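Local coordinates for serine-tRNA ligase (Naegleria fowleri, PDB 6BLJ), which probably attaches serine to its cognate tRNA in the cytosol, passing through a seryl-adenylate made from ATP, and holds AMP in this crystal, at residues D165-V170 / N375-A380. Numbering follows the deposited sequence.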
# COMPACT_ATOMS: atom_id res chain seq x y z
N ASP A 165 19.87 -13.57 17.11
CA ASP A 165 20.28 -14.61 18.05
C ASP A 165 21.49 -14.17 18.86
O ASP A 165 21.73 -14.73 19.93
CB ASP A 165 20.62 -15.92 17.32
CG ASP A 165 19.43 -16.52 16.61
OD1 ASP A 165 18.29 -16.22 17.01
OD2 ASP A 165 19.64 -17.31 15.66
N ASN A 166 22.26 -13.21 18.35
CA ASN A 166 23.46 -12.75 19.03
C ASN A 166 23.22 -11.48 19.83
O ASN A 166 24.19 -10.88 20.32
CB ASN A 166 24.58 -12.52 18.01
CG ASN A 166 24.97 -13.79 17.28
OD1 ASN A 166 25.15 -14.84 17.90
ND2 ASN A 166 25.06 -13.71 15.96
N ASN A 167 21.97 -11.05 19.98
CA ASN A 167 21.68 -9.94 20.89
C ASN A 167 22.35 -10.20 22.23
O ASN A 167 22.24 -11.29 22.79
CB ASN A 167 20.18 -9.80 21.10
CG ASN A 167 19.42 -9.23 19.92
OD1 ASN A 167 19.99 -8.68 18.98
ND2 ASN A 167 18.10 -9.34 19.98
N GLY A 168 23.08 -9.21 22.74
CA GLY A 168 23.79 -9.41 24.00
C GLY A 168 22.82 -9.36 25.17
O GLY A 168 22.02 -8.43 25.30
N ILE A 169 22.88 -10.38 26.03
CA ILE A 169 22.10 -10.39 27.27
C ILE A 169 22.86 -9.56 28.30
O ILE A 169 23.88 -10.00 28.84
CB ILE A 169 21.87 -11.82 27.78
CG1 ILE A 169 21.29 -12.71 26.68
CG2 ILE A 169 20.99 -11.81 29.02
CD1 ILE A 169 20.00 -12.19 26.13
N VAL A 170 22.37 -8.35 28.58
CA VAL A 170 23.10 -7.42 29.43
C VAL A 170 22.91 -7.76 30.91
O VAL A 170 23.87 -7.72 31.69
CB VAL A 170 22.69 -5.97 29.13
CG1 VAL A 170 23.53 -5.01 29.96
CG2 VAL A 170 22.84 -5.67 27.65
N ASN A 375 20.95 -6.17 24.36
CA ASN A 375 21.69 -5.23 23.52
C ASN A 375 21.49 -5.66 22.07
O ASN A 375 22.01 -6.71 21.65
CB ASN A 375 23.16 -5.25 23.93
CG ASN A 375 24.01 -4.23 23.18
OD1 ASN A 375 23.51 -3.48 22.35
ND2 ASN A 375 25.30 -4.20 23.50
N ILE A 376 20.74 -4.87 21.30
CA ILE A 376 20.29 -5.27 19.97
C ILE A 376 21.44 -5.18 18.97
O ILE A 376 22.12 -4.14 18.87
CB ILE A 376 19.10 -4.40 19.51
CG1 ILE A 376 17.90 -4.56 20.45
CG2 ILE A 376 18.66 -4.78 18.08
CD1 ILE A 376 17.35 -5.97 20.50
N VAL A 377 21.62 -6.24 18.18
CA VAL A 377 22.78 -6.33 17.30
C VAL A 377 22.77 -5.22 16.24
O VAL A 377 21.71 -4.74 15.81
CB VAL A 377 22.85 -7.72 16.62
CG1 VAL A 377 22.98 -8.81 17.67
CG2 VAL A 377 21.63 -7.98 15.73
N SER A 378 23.97 -4.84 15.80
CA SER A 378 24.12 -3.68 14.91
C SER A 378 23.33 -3.85 13.62
O SER A 378 22.79 -2.87 13.09
CB SER A 378 25.59 -3.46 14.60
OG SER A 378 26.16 -4.64 14.07
N GLY A 379 23.27 -5.07 13.07
CA GLY A 379 22.56 -5.27 11.82
C GLY A 379 21.05 -5.07 11.90
O GLY A 379 20.40 -4.90 10.86
N ALA A 380 20.48 -5.08 13.10
CA ALA A 380 19.04 -4.94 13.25
C ALA A 380 18.59 -3.52 13.60
O ALA A 380 17.39 -3.26 13.61
CB ALA A 380 18.50 -5.92 14.31
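Asn167 meets Val377 with its amide oxygen: Val377 N donates to Asn167 OD1 over 3.0 Å, with the donor lying 33° out of the carboxamide plane. The two side chains cross at about a right angle, and Val377 CG1, lying beside its own backbone N, also comes within 3.3 Å of Asn167 OD1. The same methyl packs against the backbone where Asn166 joins Asn167. Ile376 runs alongside Asn167, pointing the same way, and its CD1 packs on Asn167 ND2 at 3.5 Å; the polar partner of that nitrogen is Glu164 OE2, through a weak hydrogen bond.

One residue further on, Gly168 and Asn375 form an antiparallel hydrogen-bonded pair. Gly168 N donates to Asn375 O at 2.9 Å, and the return bond from Asn375 N to Gly168 O is shorter, 2.7 Å, and nearly straight at 169°. Beyond this pair Val170 CG2 touches Asn375 CB at 3.8 Å. With CG anti to the backbone N (chi1 -176°), Asn375 carries its carboxamide away from strand 168-173, and its ND2 binds Thr157 O.

The ladder between strands 168-173 and 371-375, part of the mixed, largely antiparallel sheet of the class II synthetase core, thus ends here. Where strand pairing has stopped, the Asn167 side-chain oxygen satisfies the backbone N-H of buried Val377, tying the start of the loop toward strand 387-394 to the residue preceding strand 168-173.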